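Local structure of PnpC (Pseudomonas putida, 3N9T) at residues A[61-66]-A[73-78]; A[158-163]-A[216-221]; A[96-101]-A[137-142]. The protein catalyses, as a hydroxyquinol 1,2-dioxygenase of the intradiol family, the ring cleavage of hydroxyquinol, using ferric iron as its cofactor. One frame throughout, in Å; residues are numbered along the deposited sequence.

Interaction 1 (A[61-66]-A[73-78]); sequences TATGQK and QEFILL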
loop_
_atom_site.group_PDB
_atom_site.type_symbol
_atom_site.label_atom_id
_atom_site.label_comp_id
_atom_site.label_asym_id
_atom_site.label_seq_id
_atom_site.Cartn_x
_atom_site.Cartn_y
_atom_site.Cartn_z
ATOM N N THR A 61 -7.019 3.637 2.302
ATOM C CA THR A 61 -7.649 4.889 1.939
ATOM C C THR A 61 -7.564 5.816 3.182
ATOM O O THR A 61 -7.111 6.978 3.099
ATOM C CB THR A 61 -9.091 4.659 1.422
ATOM O OG1 THR A 61 -9.061 3.825 0.240
ATOM C CG2 THR A 61 -9.767 5.999 0.950
ATOM N N ALA A 62 -8.032 5.287 4.304
ATOM C CA ALA A 62 -8.052 5.969 5.586
ATOM C C ALA A 62 -6.641 6.376 5.956
ATOM O O ALA A 62 -6.466 7.465 6.393
ATOM C CB ALA A 62 -8.710 5.068 6.682
ATOM N N THR A 63 -5.616 5.566 5.679
ATOM C CA THR A 63 -4.238 5.949 5.987
ATOM C C THR A 63 -3.803 7.175 5.158
ATOM O O THR A 63 -3.267 8.159 5.693
ATOM C CB THR A 63 -3.261 4.762 5.741
ATOM O OG1 THR A 63 -3.639 3.717 6.636
ATOM C CG2 THR A 63 -1.759 5.214 5.964
ATOM N N GLY A 64 -4.063 7.126 3.864
ATOM C CA GLY A 64 -3.764 8.296 3.028
ATOM C C GLY A 64 -4.536 9.536 3.491
ATOM O O GLY A 64 -3.957 10.638 3.557
ATOM N N GLN A 65 -5.811 9.357 3.851
ATOM C CA GLN A 65 -6.653 10.490 4.260
ATOM C C GLN A 65 -6.228 11.120 5.576
ATOM O O GLN A 65 -6.536 12.301 5.796
ATOM C CB GLN A 65 -8.119 10.072 4.377
ATOM C CG GLN A 65 -8.777 9.887 3.018
ATOM C CD GLN A 65 -9.234 11.214 2.424
ATOM O OE1 GLN A 65 -9.854 12.037 3.121
ATOM N NE2 GLN A 65 -8.947 11.426 1.133
ATOM N N LYS A 66 -5.548 10.334 6.435
ATOM C CA LYS A 66 -5.002 10.806 7.741
ATOM C C LYS A 66 -3.745 11.655 7.579
ATOM O O LYS A 66 -3.260 12.294 8.545
ATOM C CB LYS A 66 -4.695 9.617 8.673
ATOM C CG LYS A 66 -4.548 9.981 10.192
ATOM C CD LYS A 66 -5.899 10.260 10.844
ATOM C CE LYS A 66 -5.676 10.820 12.235
ATOM N NZ LYS A 66 -7.013 10.776 12.956
ATOM N N GLN A 73 2.085 12.200 9.090
ATOM C CA GLN A 73 2.254 11.397 7.902
ATOM C C GLN A 73 1.951 9.953 8.319
ATOM O O GLN A 73 2.827 9.248 8.824
ATOM C CB GLN A 73 3.686 11.571 7.385
ATOM C CG GLN A 73 3.801 11.906 5.897
ATOM C CD GLN A 73 3.061 10.913 5.027
ATOM O OE1 GLN A 73 2.648 11.240 3.887
ATOM N NE2 GLN A 73 2.859 9.696 5.555
ATOM N N GLU A 74 0.716 9.518 8.098
ATOM C CA GLU A 74 0.280 8.206 8.584
ATOM C C GLU A 74 0.932 7.105 7.731
ATOM O O GLU A 74 1.141 5.983 8.214
ATOM C CB GLU A 74 -1.255 8.063 8.542
ATOM C CG GLU A 74 -1.795 6.810 9.353
ATOM C CD GLU A 74 -1.771 6.970 10.884
ATOM O OE1 GLU A 74 -1.154 7.941 11.349
ATOM O OE2 GLU A 74 -2.356 6.141 11.627
ATOM N N PHE A 75 1.185 7.387 6.447
ATOM C CA PHE A 75 1.885 6.352 5.624
ATOM C C PHE A 75 3.301 6.070 6.144
ATOM O O PHE A 75 3.749 4.919 6.124
ATOM C CB PHE A 75 1.891 6.592 4.087
ATOM C CG PHE A 75 0.752 5.856 3.397
ATOM C CD1 PHE A 75 -0.325 6.564 2.890
ATOM C CD2 PHE A 75 0.715 4.421 3.359
ATOM C CE1 PHE A 75 -1.459 5.902 2.366
ATOM C CE2 PHE A 75 -0.382 3.754 2.795
ATOM C CZ PHE A 75 -1.484 4.476 2.299
ATOM N N ILE A 76 4.026 7.127 6.544
ATOM C CA ILE A 76 5.353 6.947 7.135
ATOM C C ILE A 76 5.208 6.163 8.438
ATOM O O ILE A 76 5.945 5.212 8.693
ATOM C CB ILE A 76 6.043 8.285 7.367
ATOM C CG1 ILE A 76 6.319 8.952 6.004
ATOM C CG2 ILE A 76 7.356 8.102 8.217
ATOM C CD1 ILE A 76 7.212 10.238 6.068
ATOM N N LEU A 77 4.239 6.545 9.258
ATOM C CA LEU A 77 4.007 5.802 10.491
ATOM C C LEU A 77 3.690 4.346 10.218
ATOM O O LEU A 77 4.123 3.483 10.967
ATOM C CB LEU A 77 2.865 6.474 11.299
ATOM C CG LEU A 77 2.743 5.995 12.723
ATOM C CD1 LEU A 77 4.062 6.232 13.487
ATOM C CD2 LEU A 77 1.676 6.951 13.334
ATOM N N LEU A 78 2.921 4.055 9.157
ATOM C CA LEU A 78 2.657 2.641 8.771
ATOM C C LEU A 78 3.925 1.934 8.334
ATOM O O LEU A 78 4.190 0.787 8.784
ATOM C CB LEU A 78 1.597 2.594 7.628
ATOM C CG LEU A 78 1.103 1.237 7.133
ATOM C CD1 LEU A 78 0.469 0.403 8.304
ATOM C CD2 LEU A 78 0.107 1.440 5.965
#
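T63 sets its methyl squarely on the ring of F75: CG2 stands 3.4 Å from the ring centroid and only 3° off the normal, a CH-pi contact in which the methyl sits above all six carbons almost evenly. The threonine carries CG2 anti to its own backbone N, which puts OG1 beside that N, bonded to F59 O. At G64 a side-chain CB would come tight against F75 CE1; with none there, F75 CE1 lies 3.2 Å from G64 N. E74 can be followed outward. Its CB packs against T63 O at 3.5 Å and against K66 CB; CG, anti to the backbone N (chi1 -167°), lies 3.7 Å from T63 CG2. The chain then bends, and CD and OE1 still pass K66 CG, while the polar partners of the carboxylate lie beyond the segments: OE1 pairs with R72 and OE2 takes the backbone N of V202. K66 sends NZ to the carbonyl of D199. With a serine in place of F75, the T63 methyl would probably lose the ring beneath it and a gap would open next to G64. Helices 50-65 and 74-81, their segment axes 9.0 Å apart, thus meet largely through carbon, with G64 N and T63 O close to F75 and E74; F75 and L78 also belong to the lipid pocket. What joins the segments is therefore mainly apolar packing beside a bound phospholipid.

Interaction 2 (A[158-163]-A[216-221]); sequences GMYSGQ and PAHLHF. With FE (Fe (III) ion), chain D.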
loop_
_atom_site.group_PDB
_atom_site.type_symbol
_atom_site.label_atom_id
_atom_site.label_comp_id
_atom_site.label_asym_id
_atom_site.label_seq_id
_atom_site.Cartn_x
_atom_site.Cartn_y
_atom_site.Cartn_z
ATOM N N GLY A 158 6.874 13.361 26.942
ATOM C CA GLY A 158 6.909 12.530 25.729
ATOM C C GLY A 158 6.706 13.350 24.470
ATOM O O GLY A 158 6.371 12.798 23.410
ATOM N N MET A 159 6.898 14.683 24.558
ATOM C CA MET A 159 6.881 15.512 23.341
ATOM C C MET A 159 8.231 16.171 23.040
ATOM O O MET A 159 8.933 16.550 23.956
ATOM C CB MET A 159 5.801 16.591 23.419
ATOM C CG MET A 159 4.492 16.171 22.748
ATOM S SD MET A 159 3.116 17.267 23.150
ATOM C CE MET A 159 2.778 16.780 24.851
ATOM N N TYR A 160 8.575 16.273 21.756
ATOM C CA TYR A 160 9.720 17.100 21.322
ATOM C C TYR A 160 9.292 18.584 21.278
ATOM O O TYR A 160 8.144 18.881 20.944
ATOM C CB TYR A 160 10.213 16.666 19.964
ATOM C CG TYR A 160 10.780 15.265 20.029
ATOM C CD1 TYR A 160 12.142 15.062 20.177
ATOM C CD2 TYR A 160 9.936 14.140 19.975
ATOM C CE1 TYR A 160 12.677 13.755 20.248
ATOM C CE2 TYR A 160 10.462 12.826 20.064
ATOM C CZ TYR A 160 11.828 12.652 20.215
ATOM O OH TYR A 160 12.351 11.386 20.355
ATOM N N SER A 161 10.194 19.506 21.632
ATOM C CA SER A 161 9.933 20.936 21.410
ATOM C C SER A 161 10.004 21.069 19.894
ATOM O O SER A 161 10.553 20.208 19.228
ATOM C CB SER A 161 11.050 21.780 22.082
ATOM O OG SER A 161 12.340 21.543 21.510
ATOM N N GLY A 162 9.340 22.042 19.284
ATOM C CA GLY A 162 8.022 22.395 19.596
ATOM C C GLY A 162 7.211 21.625 18.552
ATOM O O GLY A 162 6.430 22.222 17.803
ATOM N N GLN A 163 7.461 20.304 18.445
ATOM C CA GLN A 163 6.381 19.378 18.087
ATOM C C GLN A 163 5.311 19.846 19.078
ATOM O O GLN A 163 4.151 20.039 18.711
ATOM C CB GLN A 163 6.752 17.906 18.355
ATOM C CG GLN A 163 5.525 17.081 18.785
ATOM C CD GLN A 163 5.811 15.620 19.176
ATOM O OE1 GLN A 163 6.647 15.309 20.054
ATOM N NE2 GLN A 163 5.067 14.719 18.551
ATOM N N PRO A 216 11.002 2.759 23.296
ATOM C CA PRO A 216 11.940 2.923 24.419
ATOM C C PRO A 216 12.599 4.297 24.428
ATOM O O PRO A 216 12.804 4.896 23.372
ATOM C CB PRO A 216 13.020 1.869 24.166
ATOM C CG PRO A 216 12.892 1.517 22.708
ATOM C CD PRO A 216 11.510 1.835 22.252
ATOM N N ALA A 217 12.967 4.758 25.628
ATOM C CA ALA A 217 13.662 6.042 25.813
ATOM C C ALA A 217 14.936 6.145 24.974
ATOM O O ALA A 217 15.690 5.186 24.855
ATOM C CB ALA A 217 13.954 6.266 27.328
ATOM N N HIS A 218 15.125 7.284 24.311
ATOM C CA HIS A 218 16.311 7.459 23.476
ATOM C C HIS A 218 16.733 8.879 23.315
ATOM O O HIS A 218 15.909 9.788 23.447
ATOM C CB HIS A 218 16.106 6.888 22.071
ATOM C CG HIS A 218 14.887 7.424 21.362
ATOM N ND1 HIS A 218 13.629 6.908 21.560
ATOM C CD2 HIS A 218 14.746 8.409 20.435
ATOM C CE1 HIS A 218 12.760 7.573 20.800
ATOM N NE2 HIS A 218 13.410 8.496 20.114
ATOM N N LEU A 219 17.984 9.031 22.852
ATOM C CA LEU A 219 18.504 10.338 22.480
ATOM C C LEU A 219 18.890 10.225 20.990
ATOM O O LEU A 219 19.546 9.244 20.615
ATOM C CB LEU A 219 19.719 10.672 23.379
ATOM C CG LEU A 219 20.480 12.009 23.190
ATOM C CD1 LEU A 219 19.534 13.277 23.258
ATOM C CD2 LEU A 219 21.587 12.114 24.246
ATOM N N HIS A 220 18.475 11.203 20.169
ATOM C CA HIS A 220 18.745 11.186 18.711
ATOM C C HIS A 220 20.057 11.865 18.481
ATOM O O HIS A 220 20.337 12.841 19.138
ATOM C CB HIS A 220 17.693 11.963 17.926
ATOM C CG HIS A 220 16.322 11.319 17.903
ATOM N ND1 HIS A 220 15.978 10.346 16.988
ATOM C CD2 HIS A 220 15.217 11.514 18.681
ATOM C CE1 HIS A 220 14.720 9.968 17.196
ATOM N NE2 HIS A 220 14.234 10.654 18.224
ATOM N N PHE A 221 20.918 11.282 17.642
ATOM C CA PHE A 221 22.175 11.955 17.199
ATOM C C PHE A 221 22.276 12.024 15.663
ATOM O O PHE A 221 22.032 10.993 14.966
ATOM C CB PHE A 221 23.404 11.181 17.645
ATOM C CG PHE A 221 23.709 11.295 19.107
ATOM C CD1 PHE A 221 22.946 10.558 20.040
ATOM C CD2 PHE A 221 24.725 12.153 19.564
ATOM C CE1 PHE A 221 23.214 10.658 21.398
ATOM C CE2 PHE A 221 25.027 12.235 20.956
ATOM C CZ PHE A 221 24.237 11.512 21.869
HETATM FE FE FE D . 12.629 9.951 19.036
HETATM O O HOH W 1 13.577 11.112 22.561
HETATM O O HOH W 2 11.937 9.991 17.029
#
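Y160 OH is held by the ferric ion, at 2.0 Å, and by a hydrogen bond to water 1, which also reaches the backbone O of H218. H218 and H220 bring their NE2 atoms to the same iron, H220 NE2 at 1.9 Å. Sharing the metal squeezes the ligands together, with Y160 OH only 2.9 Å from H220 NE2; these are neighbours in a coordination shell and not hydrogen-bonded partners. Water 2 is a further ligand, and Y194 binds the iron as well.

The three rings are turned quite differently. Y160 OH comes at the edge of the H220 imidazole, near its plane, while the phenol ring itself lies oblique to that imidazole, the planes at 55°. H218 lays its CD2 over one face of the H220 ring, toward the rim. Its CG sits between the backbone N and the carbonyl carbon (chi1 54°), which folds the imidazole back along its own strand; there ND1 gives a nearly straight bond to P216 O, 2.8 Å long and in the ring plane. That bond fixes the rotation of the ring and aims NE2 at the metal. On the loop, Q163 OE1 accepts from Y160 N at 2.7 Å, through an in-plane lone pair, and steadies the backbone behind the tyrosine. F108 stacks on Y160, and W152 on H220.

The loop therefore supplies a phenol oxygen and strand 214-224 two imidazoles spaced two residues apart. Completed by Y194, they form the two-tyrosine, two-histidine non-haem ferric site characteristic of the intradiol ring-cleavage dioxygenases.

Interaction 3 (A[96-101]-A[137-142]); sequences STNATE and LDVQGR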
loop_
_atom_site.group_PDB
_atom_site.type_symbol
_atom_site.label_atom_id
_atom_site.label_comp_id
_atom_site.label_asym_id
_atom_site.label_seq_id
_atom_site.Cartn_x
_atom_site.Cartn_y
_atom_site.Cartn_z
ATOM N N SER A 96 30.855 -2.777 7.197
ATOM C CA SER A 96 31.630 -3.993 7.537
ATOM C C SER A 96 32.592 -3.718 8.692
ATOM O O SER A 96 33.234 -4.641 9.212
ATOM C CB SER A 96 32.400 -4.532 6.329
ATOM O OG SER A 96 32.945 -3.459 5.592
ATOM N N THR A 97 32.649 -2.446 9.096
ATOM C CA THR A 97 33.624 -1.955 10.070
ATOM C C THR A 97 33.003 -1.906 11.464
ATOM O O THR A 97 31.886 -2.373 11.681
ATOM C CB THR A 97 34.008 -0.515 9.689
ATOM O OG1 THR A 97 32.786 0.232 9.589
ATOM C CG2 THR A 97 34.760 -0.479 8.321
ATOM N N ASN A 98 33.716 -1.340 12.420
ATOM C CA ASN A 98 33.138 -1.174 13.732
ATOM C C ASN A 98 32.467 0.221 13.804
ATOM O O ASN A 98 32.400 0.799 14.898
ATOM C CB ASN A 98 34.224 -1.273 14.826
ATOM C CG ASN A 98 35.356 -0.236 14.635
ATOM O OD1 ASN A 98 35.726 0.104 13.500
ATOM N ND2 ASN A 98 35.917 0.250 15.736
ATOM N N ALA A 99 32.027 0.768 12.656
ATOM C CA ALA A 99 31.390 2.105 12.655
ATOM C C ALA A 99 30.060 2.025 13.424
ATOM O O ALA A 99 29.401 0.952 13.494
ATOM C CB ALA A 99 31.177 2.623 11.224
ATOM N N THR A 100 29.672 3.125 14.081
ATOM C CA THR A 100 28.405 3.065 14.793
ATOM C C THR A 100 27.245 2.746 13.850
ATOM O O THR A 100 27.182 3.310 12.787
ATOM C CB THR A 100 28.088 4.392 15.554
ATOM O OG1 THR A 100 29.222 4.699 16.354
ATOM C CG2 THR A 100 26.856 4.206 16.436
ATOM N N GLU A 101 26.352 1.842 14.258
ATOM C CA GLU A 101 25.146 1.502 13.487
ATOM C C GLU A 101 24.190 2.686 13.326
ATOM O O GLU A 101 24.139 3.619 14.169
ATOM C CB GLU A 101 24.425 0.310 14.157
ATOM C CG GLU A 101 25.284 -0.979 14.062
ATOM C CD GLU A 101 24.585 -2.246 14.521
ATOM O OE1 GLU A 101 24.583 -2.530 15.750
ATOM O OE2 GLU A 101 24.104 -2.997 13.641
ATOM N N LEU A 137 35.201 9.012 17.264
ATOM C CA LEU A 137 36.454 8.429 16.848
ATOM C C LEU A 137 36.326 7.981 15.394
ATOM O O LEU A 137 35.179 7.910 14.864
ATOM C CB LEU A 137 36.690 7.191 17.735
ATOM C CG LEU A 137 36.842 7.437 19.243
ATOM C CD1 LEU A 137 37.101 6.098 19.934
ATOM C CD2 LEU A 137 37.962 8.449 19.509
ATOM N N ASP A 138 37.476 7.720 14.748
ATOM C CA ASP A 138 37.483 7.044 13.464
ATOM C C ASP A 138 37.587 5.568 13.729
ATOM O O ASP A 138 37.708 5.117 14.898
ATOM C CB ASP A 138 38.624 7.509 12.490
ATOM C CG ASP A 138 40.040 7.307 13.053
ATOM O OD1 ASP A 138 40.231 6.449 13.904
ATOM O OD2 ASP A 138 40.985 8.032 12.657
ATOM N N VAL A 139 37.549 4.805 12.635
ATOM C CA VAL A 139 37.615 3.358 12.704
ATOM C C VAL A 139 38.981 2.872 13.243
ATOM O O VAL A 139 39.063 1.788 13.796
ATOM C CB VAL A 139 37.258 2.784 11.307
ATOM C CG1 VAL A 139 38.032 1.544 11.016
ATOM C CG2 VAL A 139 35.693 2.631 11.173
ATOM N N GLN A 140 40.030 3.693 13.125
ATOM C CA GLN A 140 41.312 3.362 13.746
ATOM C C GLN A 140 41.360 3.804 15.196
ATOM O O GLN A 140 42.363 3.610 15.852
ATOM C CB GLN A 140 42.484 3.984 12.999
ATOM C CG GLN A 140 42.655 3.371 11.597
ATOM C CD GLN A 140 41.741 4.039 10.573
ATOM O OE1 GLN A 140 41.319 5.210 10.742
ATOM N NE2 GLN A 140 41.414 3.308 9.509
ATOM N N GLY A 141 40.296 4.415 15.714
ATOM C CA GLY A 141 40.268 4.665 17.153
ATOM C C GLY A 141 40.881 5.971 17.532
ATOM O O GLY A 141 41.053 6.252 18.698
ATOM N N ARG A 142 41.147 6.811 16.549
ATOM C CA ARG A 142 41.690 8.137 16.765
ATOM C C ARG A 142 40.564 9.195 16.813
ATOM O O ARG A 142 39.560 9.037 16.147
ATOM C CB ARG A 142 42.618 8.495 15.589
ATOM C CG ARG A 142 43.769 7.509 15.356
ATOM C CD ARG A 142 44.477 7.811 14.039
ATOM N NE ARG A 142 43.689 7.392 12.894
ATOM C CZ ARG A 142 44.184 7.292 11.657
ATOM N NH1 ARG A 142 45.458 7.592 11.471
ATOM N NH2 ARG A 142 43.417 6.925 10.622
#
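V139 meets the loop 96-101 with its methyls, and van der Waals touching is all that joins the two segments. CG2 does most of it: it lies 3.9 Å from T97 CB and 3.4 Å from N98 OD1. The second methyl, CG1, is also beside the amide oxygen, at 3.7 Å. N98 gets its amide there because CG lies between its backbone N and carbonyl carbon (chi1 57°), which swings the group across toward the valine. T97 and V139 cross at about a right angle.

The contact sets the linker after helix 84-91 against the turn that follows strand 129-138. Strand 278-287 lies beside both: V286 packs against N98 and V139, and the strand pairs with L137 and, through V286, with T100.

The hydrogen bonds lie within each segment or run to other parts of the chain, not between the two. In the loop, T97 OG1 accepts from A99 N at 3.2 Å, an ST turn, and the same hydroxyl is bonded to E288. Residues 138-141 make a type I beta turn, closed by the bond from G141 N to D138 O.

One salt bridge and two hydrogen bonds from R142 brace that turn. R142 NE pairs at 2.8 Å with D138 OD2, on the syn side, R142 N reaches D138 OD1 from above the carboxylate plane, and R142 NH2 bonds Q140 OE1.

The turn is thus shaped by its own polar bonds, while the loop leans also on strand 278-287 and E288. Between them lies a small contact, 149 Å² in all, of valine methyls against T97 CB and an amide oxygen.

Interaction 1 comes first along the chain, then interaction 3, then interaction 2. Interaction 1 joins two helices of the N-terminal part, beside the lipid pocket and next to the second subunit. Interactions 2 and 3 both reach the same mixed sheet, through strand 214-224 and the end of strand 129-138; their centres are about 26 Å apart and their nearest atoms about 8 Å. Interaction 1 lies about 22 Å from interaction 2 and about 37 Å from interaction 3, centre to centre, the latter across the middle of the chain. None touches another. The protein thus keeps lipid binding among its helices, iron within its sheet domain, and plain loop packing at the turn following strand 129-138.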